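PDB 5ISU: Lmo0135 protein from Listeria monocytogenes EGD-e, which probably serves as the substrate-binding protein of an ABC transporter, capturing peptides or related solutes outside the cell for uptake. Local coordinates for residues L52-D57 with M491-S496; K241-K244 with N249-T252. All blocks are in the same frame, centred on the assembly; numbering follows the deposited sequence.

Contact 1: L52-D57 with M491-S496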
ATOM      1  N   LEU A  52     -14.018   8.533  -6.059  1.00 38.15           N
ATOM      2  CA  LEU A  52     -14.743   9.766  -5.730  1.00 38.15           C
ATOM      3  C   LEU A  52     -13.720  10.898  -5.603  1.00 38.52           C
ATOM      4  O   LEU A  52     -13.937  12.004  -6.096  1.00 39.67           O
ATOM      5  CB  LEU A  52     -15.530   9.625  -4.434  1.00 37.68           C
ATOM      6  CG  LEU A  52     -16.645   8.579  -4.452  1.00 39.12           C
ATOM      7  CD1 LEU A  52     -17.222   8.396  -3.055  1.00 39.34           C
ATOM      8  CD2 LEU A  52     -17.731   8.955  -5.444  1.00 39.23           C
ATOM      9  N   PHE A  53     -12.611  10.593  -4.929  1.00 38.40           N
ATOM     10  CA  PHE A  53     -11.514  11.531  -4.717  1.00 36.96           C
ATOM     11  C   PHE A  53     -10.215  10.799  -4.975  1.00 36.97           C
ATOM     12  O   PHE A  53     -10.151   9.581  -4.805  1.00 36.94           O
ATOM     13  CB  PHE A  53     -11.512  12.036  -3.283  1.00 37.15           C
ATOM     14  CG  PHE A  53     -12.756  12.783  -2.903  1.00 39.09           C
ATOM     15  CD1 PHE A  53     -13.862  12.104  -2.436  1.00 38.91           C
ATOM     16  CD2 PHE A  53     -12.813  14.165  -3.020  1.00 39.45           C
ATOM     17  CE1 PHE A  53     -15.013  12.790  -2.075  1.00 42.16           C
ATOM     18  CE2 PHE A  53     -13.951  14.859  -2.673  1.00 43.32           C
ATOM     19  CZ  PHE A  53     -15.062  14.172  -2.192  1.00 42.99           C
ATOM     20  N   TRP A  54      -9.187  11.533  -5.394  1.00 36.23           N
ATOM     21  CA  TRP A  54      -7.890  10.929  -5.625  1.00 37.87           C
ATOM     22  C   TRP A  54      -7.192  10.784  -4.271  1.00 38.60           C
ATOM     23  O   TRP A  54      -7.005  11.752  -3.574  1.00 39.53           O
ATOM     24  CB  TRP A  54      -7.036  11.783  -6.570  1.00 38.44           C
ATOM     25  CG  TRP A  54      -7.613  12.010  -7.932  1.00 39.16           C
ATOM     26  CD1 TRP A  54      -8.086  13.180  -8.427  1.00 41.02           C
ATOM     27  CD2 TRP A  54      -7.783  11.038  -8.973  1.00 36.78           C
ATOM     28  NE1 TRP A  54      -8.519  13.014  -9.717  1.00 39.90           N
ATOM     29  CE2 TRP A  54      -8.351  11.704 -10.074  1.00 37.89           C
ATOM     30  CE3 TRP A  54      -7.503   9.679  -9.079  1.00 34.77           C
ATOM     31  CZ2 TRP A  54      -8.644  11.054 -11.274  1.00 36.97           C
ATOM     32  CZ3 TRP A  54      -7.800   9.018 -10.280  1.00 34.34           C
ATOM     33  CH2 TRP A  54      -8.373   9.701 -11.349  1.00 36.20           C
ATOM     34  N   GLU A  55      -6.825   9.556  -3.922  1.00 40.99           N
ATOM     35  CA  GLU A  55      -6.174   9.231  -2.646  1.00 45.00           C
ATOM     36  C   GLU A  55      -4.871   9.977  -2.383  1.00 46.29           C
ATOM     37  O   GLU A  55      -4.677  10.522  -1.304  1.00 45.85           O
ATOM     38  CB  GLU A  55      -5.900   7.704  -2.583  1.00 48.00           C
ATOM     39  CG  GLU A  55      -5.043   7.239  -1.401  1.00 54.83           C
ATOM     40  CD  GLU A  55      -4.912   5.722  -1.292  1.00 55.15           C
ATOM     41  OE1 GLU A  55      -5.311   5.014  -2.233  1.00 54.32           O
ATOM     42  OE2 GLU A  55      -4.393   5.237  -0.254  1.00 59.60           O
ATOM     43  N   VAL A  56      -3.984   9.991  -3.375  1.00 46.76           N
ATOM     44  CA  VAL A  56      -2.659  10.601  -3.219  1.00 48.91           C
ATOM     45  C   VAL A  56      -2.698  12.046  -2.685  1.00 49.64           C
ATOM     46  O   VAL A  56      -1.830  12.416  -1.923  1.00 52.84           O
ATOM     47  CB  VAL A  56      -1.835  10.465  -4.529  1.00 51.81           C
ATOM     48  CG1 VAL A  56      -2.325  11.436  -5.591  1.00 53.60           C
ATOM     49  CG2 VAL A  56      -0.358  10.666  -4.271  1.00 54.14           C
ATOM     50  N   ASP A  57      -3.717  12.835  -3.024  1.00 52.12           N
ATOM     51  CA  ASP A  57      -3.815  14.238  -2.528  1.00 56.12           C
ATOM     52  C   ASP A  57      -5.199  14.666  -2.016  1.00 56.80           C
ATOM     53  O   ASP A  57      -5.391  15.827  -1.644  1.00 58.08           O
ATOM     54  CB  ASP A  57      -3.372  15.217  -3.625  1.00 61.57           C
ATOM     55  CG  ASP A  57      -4.193  15.076  -4.914  1.00 65.94           C
ATOM     56  OD1 ASP A  57      -5.233  14.372  -4.911  1.00 61.73           O
ATOM     57  OD2 ASP A  57      -3.785  15.667  -5.937  1.00 71.80           O
ATOM     58  N   MET A 491       1.650   2.859 -10.386  1.00 40.87           N
ATOM     59  CA  MET A 491       2.572   3.617 -11.256  1.00 41.92           C
ATOM     60  C   MET A 491       2.096   5.036 -11.399  1.00 37.76           C
ATOM     61  O   MET A 491       2.762   5.938 -10.932  1.00 38.62           O
ATOM     62  CB  MET A 491       2.816   2.991 -12.633  1.00 43.01           C
ATOM     63  CG  MET A 491       3.352   1.580 -12.586  1.00 47.45           C
ATOM     64  SD  MET A 491       3.580   0.973 -14.262  1.00 51.83           S
ATOM     65  CE  MET A 491       3.952  -0.740 -13.948  1.00 50.97           C
ATOM     66  N   PHE A 492       0.957   5.242 -12.046  1.00 36.57           N
ATOM     67  CA  PHE A 492       0.426   6.585 -12.207  1.00 36.36           C
ATOM     68  C   PHE A 492      -0.998   6.674 -11.697  1.00 36.00           C
ATOM     69  O   PHE A 492      -1.717   5.658 -11.611  1.00 35.43           O
ATOM     70  CB  PHE A 492       0.449   7.027 -13.661  1.00 37.34           C
ATOM     71  CG  PHE A 492       1.819   7.335 -14.194  1.00 37.69           C
ATOM     72  CD1 PHE A 492       2.445   8.525 -13.866  1.00 39.23           C
ATOM     73  CD2 PHE A 492       2.445   6.482 -15.076  1.00 37.74           C
ATOM     74  CE1 PHE A 492       3.692   8.843 -14.370  1.00 38.05           C
ATOM     75  CE2 PHE A 492       3.687   6.796 -15.595  1.00 38.68           C
ATOM     76  CZ  PHE A 492       4.317   7.975 -15.230  1.00 38.58           C
ATOM     77  N   ARG A 493      -1.392   7.909 -11.393  1.00 34.40           N
ATOM     78  CA  ARG A 493      -2.712   8.225 -10.882  1.00 34.27           C
ATOM     79  C   ARG A 493      -3.682   8.247 -12.024  1.00 34.00           C
ATOM     80  O   ARG A 493      -4.781   7.668 -11.927  1.00 34.05           O
ATOM     81  CB  ARG A 493      -2.687   9.603 -10.213  1.00 36.26           C
ATOM     82  CG  ARG A 493      -3.988  10.077  -9.551  1.00 37.32           C
ATOM     83  CD  ARG A 493      -3.860  11.524  -9.057  1.00 37.60           C
ATOM     84  NE  ARG A 493      -3.428  12.396 -10.153  1.00 39.11           N
ATOM     85  CZ  ARG A 493      -4.217  12.907 -11.095  1.00 38.24           C
ATOM     86  NH1 ARG A 493      -5.515  12.698 -11.084  1.00 38.36           N
ATOM     87  NH2 ARG A 493      -3.691  13.629 -12.067  1.00 40.04           N
ATOM     88  N   ASP A 494      -3.262   8.881 -13.124  1.00 32.42           N
ATOM     89  CA  ASP A 494      -4.122   9.055 -14.265  1.00 34.59           C
ATOM     90  C   ASP A 494      -3.326   9.057 -15.584  1.00 36.95           C
ATOM     91  O   ASP A 494      -2.674  10.040 -15.947  1.00 36.03           O
ATOM     92  CB  ASP A 494      -4.897  10.370 -14.097  1.00 34.98           C
ATOM     93  CG  ASP A 494      -6.023  10.542 -15.121  1.00 36.52           C
ATOM     94  OD1 ASP A 494      -6.100   9.772 -16.103  1.00 36.87           O
ATOM     95  OD2 ASP A 494      -6.850  11.464 -14.938  1.00 38.30           O
ATOM     96  N   LEU A 495      -3.445   7.950 -16.305  1.00 37.48           N
ATOM     97  CA  LEU A 495      -2.764   7.742 -17.571  1.00 39.32           C
ATOM     98  C   LEU A 495      -3.282   8.604 -18.729  1.00 40.19           C
ATOM     99  O   LEU A 495      -2.627   8.666 -19.765  1.00 38.93           O
ATOM    100  CB  LEU A 495      -2.871   6.260 -17.966  1.00 39.50           C
ATOM    101  CG  LEU A 495      -2.148   5.226 -17.092  1.00 38.23           C
ATOM    102  CD1 LEU A 495      -2.589   3.811 -17.419  1.00 38.15           C
ATOM    103  CD2 LEU A 495      -0.653   5.357 -17.281  1.00 40.83           C
ATOM    104  N   SER A 496      -4.454   9.232 -18.565  1.00 38.95           N
ATOM    105  CA  SER A 496      -5.041  10.074 -19.615  1.00 40.21           C
ATOM    106  C   SER A 496      -4.236  11.348 -19.846  1.00 41.93           C
ATOM    107  O   SER A 496      -4.428  12.017 -20.875  1.00 42.71           O
ATOM    108  CB  SER A 496      -6.494  10.459 -19.277  1.00 40.75           C
ATOM    109  OG  SER A 496      -6.547  11.313 -18.148  1.00 39.33           O
TER

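Contact 2: K241-K244 with N249-T252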
ATOM      1  N   LYS A 241      21.389  -0.104 -15.788  1.00 61.57           N
ATOM      2  CA  LYS A 241      21.317  -0.905 -17.023  1.00 62.40           C
ATOM      3  C   LYS A 241      20.332  -0.317 -18.030  1.00 60.94           C
ATOM      4  O   LYS A 241      20.664  -0.093 -19.194  1.00 59.69           O
ATOM      5  CB  LYS A 241      20.828  -2.337 -16.737  1.00 65.29           C
ATOM      6  CG  LYS A 241      21.600  -3.095 -15.685  1.00 72.86           C
ATOM      7  CD  LYS A 241      20.971  -4.449 -15.369  1.00 76.35           C
ATOM      8  CE  LYS A 241      21.716  -5.135 -14.227  1.00 80.75           C
ATOM      9  NZ  LYS A 241      21.140  -6.449 -13.822  1.00 83.50           N
ATOM     10  N   VAL A 242      19.112  -0.060 -17.568  1.00 58.00           N
ATOM     11  CA  VAL A 242      18.058   0.406 -18.456  1.00 54.88           C
ATOM     12  C   VAL A 242      18.213   1.869 -18.863  1.00 54.98           C
ATOM     13  O   VAL A 242      17.832   2.230 -19.979  1.00 49.35           O
ATOM     14  CB  VAL A 242      16.653   0.155 -17.863  1.00 54.00           C
ATOM     15  CG1 VAL A 242      16.530  -1.291 -17.396  1.00 53.39           C
ATOM     16  CG2 VAL A 242      16.351   1.108 -16.723  1.00 54.39           C
ATOM     17  N   GLU A 243      18.769   2.697 -17.972  1.00 54.33           N
ATOM     18  CA  GLU A 243      18.936   4.124 -18.266  1.00 58.13           C
ATOM     19  C   GLU A 243      19.908   4.372 -19.440  1.00 61.61           C
ATOM     20  O   GLU A 243      19.667   5.249 -20.259  1.00 61.22           O
ATOM     21  CB  GLU A 243      19.374   4.899 -17.017  1.00 59.58           C
ATOM     22  CG  GLU A 243      19.353   6.414 -17.192  1.00 64.19           C
ATOM     23  CD  GLU A 243      19.589   7.172 -15.895  1.00 68.31           C
ATOM     24  OE1 GLU A 243      20.369   6.682 -15.036  1.00 70.93           O
ATOM     25  OE2 GLU A 243      18.980   8.263 -15.725  1.00 71.18           O
ATOM     26  N   LYS A 244      20.979   3.590 -19.523  1.00 67.89           N
ATOM     27  CA  LYS A 244      21.967   3.735 -20.607  1.00 74.38           C
ATOM     28  C   LYS A 244      21.678   2.862 -21.838  1.00 72.75           C
ATOM     29  O   LYS A 244      22.307   3.048 -22.876  1.00 75.12           O
ATOM     30  CB  LYS A 244      23.379   3.464 -20.068  1.00 80.19           C
ATOM     31  CG  LYS A 244      23.846   4.538 -19.081  1.00 86.00           C
ATOM     32  CD  LYS A 244      25.200   4.256 -18.434  1.00 89.91           C
ATOM     33  CE  LYS A 244      25.139   3.094 -17.449  1.00 91.78           C
ATOM     34  NZ  LYS A 244      26.446   2.879 -16.763  1.00 95.01           N
ATOM     35  N   ASN A 249      13.206   7.952 -19.527  1.00 47.67           N
ATOM     36  CA  ASN A 249      13.292   8.832 -18.388  1.00 49.62           C
ATOM     37  C   ASN A 249      13.039   7.944 -17.158  1.00 48.22           C
ATOM     38  O   ASN A 249      12.085   7.155 -17.135  1.00 47.72           O
ATOM     39  CB  ASN A 249      12.257   9.964 -18.510  1.00 50.19           C
ATOM     40  CG  ASN A 249      12.525  10.885 -19.713  1.00 53.86           C
ATOM     41  OD1 ASN A 249      13.674  11.129 -20.107  1.00 54.88           O
ATOM     42  ND2 ASN A 249      11.460  11.410 -20.283  1.00 55.15           N
ATOM     43  N   ILE A 250      13.922   8.033 -16.170  1.00 46.36           N
ATOM     44  CA  ILE A 250      13.774   7.269 -14.954  1.00 47.00           C
ATOM     45  C   ILE A 250      13.112   8.159 -13.933  1.00 47.60           C
ATOM     46  O   ILE A 250      13.548   9.289 -13.729  1.00 47.83           O
ATOM     47  CB  ILE A 250      15.125   6.787 -14.426  1.00 50.45           C
ATOM     48  CG1 ILE A 250      15.818   5.906 -15.476  1.00 50.68           C
ATOM     49  CG2 ILE A 250      14.951   6.031 -13.118  1.00 50.14           C
ATOM     50  CD1 ILE A 250      15.014   4.690 -15.884  1.00 50.72           C
ATOM     51  N   ILE A 251      12.049   7.653 -13.308  1.00 45.70           N
ATOM     52  CA  ILE A 251      11.300   8.408 -12.312  1.00 47.97           C
ATOM     53  C   ILE A 251      11.340   7.656 -10.985  1.00 47.11           C
ATOM     54  O   ILE A 251      10.993   6.480 -10.928  1.00 47.20           O
ATOM     55  CB  ILE A 251       9.827   8.571 -12.721  1.00 48.62           C
ATOM     56  CG1 ILE A 251       9.706   8.962 -14.197  1.00 50.85           C
ATOM     57  CG2 ILE A 251       9.162   9.615 -11.840  1.00 50.12           C
ATOM     58  CD1 ILE A 251       8.292   8.909 -14.726  1.00 50.34           C
ATOM     59  N   THR A 252      11.742   8.364  -9.938  1.00 47.95           N
ATOM     60  CA  THR A 252      11.857   7.834  -8.592  1.00 48.66           C
ATOM     61  C   THR A 252      10.938   8.652  -7.672  1.00 48.63           C
ATOM     62  O   THR A 252      11.024   9.869  -7.638  1.00 49.32           O
ATOM     63  CB  THR A 252      13.305   7.925  -8.113  1.00 48.99           C
ATOM     64  OG1 THR A 252      14.135   7.145  -8.985  1.00 48.86           O
ATOM     65  CG2 THR A 252      13.444   7.408  -6.677  1.00 50.87           C
TER
HETATM   66  O   HOH W   1      16.297   9.665 -16.343  1.00 54.70           O

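Contact 1: L52-D57 with M491-S496
One face of the W54 indole is taken by R493, whose guanidinium meets the ring with its edge: the two planes stand 83° apart, and NH1 of R493 points at the face, 3.2 Å from CE2 of W54. This is a cation-pi contact of the perpendicular kind, with CZ of R493 4.4 Å from the centroid of the five-membered ring and only 8° off the ring normal. NH1 of R493 and NE1 of W54 are both donors, so their closeness is no hydrogen bond. On one face of the guanidinium, offset toward its rim, lies CB of D494, while OD2 of D494 approaches CZ2 of W54 obliquely at 4.1 Å.

The aliphatic part of the arginine shares the same indole face. CG of R493 rests 3.6 Å from CE3 of W54, and CD makes an off-centre CH-pi contact with the five-membered ring. The chain runs extended to CD, then turns at chi3 (54°) and again about the CD-NE bond, bringing NH1 over the ring. CG1 of V56 closes on CD of R493 at 3.8 Å.

Further bonds hold R493 and D494 in place. NE of R493 is hydrogen-bonded to T485, and OD2 of D494 to Y199. OD1 of D494 accepts from N of S496 at 3.0 Å, an Asx turn, and also from OG of S496 on the same side of the carboxylate plane.

The contact thus joins the loop between helix 39-48 and strand 63-68 to segment 491-496 just past the short strand 491-492. Q46 of helix 39-48 is hydrogen-bonded through NE2 to O of R493, and Q487 of strand 486-487 touches both V56 and R493.

Contact 2: K241-K244 with N249-T252
I250 points from its strand toward V242 and E243 in a local helix-to-strand packing: helix 239-245 runs through a short turn into the long strand 248-263, and the short helix packs back over the start of that strand. The strand belongs to the mixed sheet of this periplasmic-binding-protein-like fold.

The apolar part is small. CD1 of I250 meets CG2 of V242 at 3.9 Å, the two side chains crossing at about a right angle. I250 also touches V471 and A473 of the adjoining strand 462-475, which places its side chain between that strand and the helix.

E243 adds van der Waals contact along its length. Its CG stands anti to the backbone N (chi1 -171°) and the chain continues extended, which lays CG and CD along CG1 of I250, CB already being as near, each about 4.0 Å away.

The polar link is indirect, through water. OE1 of E243 forms a salt bridge with R239, near the start of the same helix, while OE2 faces the strand. There a single water bridges the segments: it donates to OE2 of E243 at 3.1 Å and accepts from the backbone N of I250 at 2.9 Å.

The two contacts lie with their centres about 23 Å apart and differ greatly in reach along the chain. In contact 2 a helix and the strand that follows it meet across a short turn, whereas contact 1 brings together segments 434 residues apart, with contact 2 falling between them in sequence. They touch directly where CZ of F492 packs 4.1 Å from CD1 of I251. Strand 462-475 is a neighbour of both: it pairs with strand 248-263 of contact 2, and its L472 packs against M491 and F492. Contact 1 therefore ties a segment near the C-terminus back to an early loop, beside the sheet that contains the strand of contact 2.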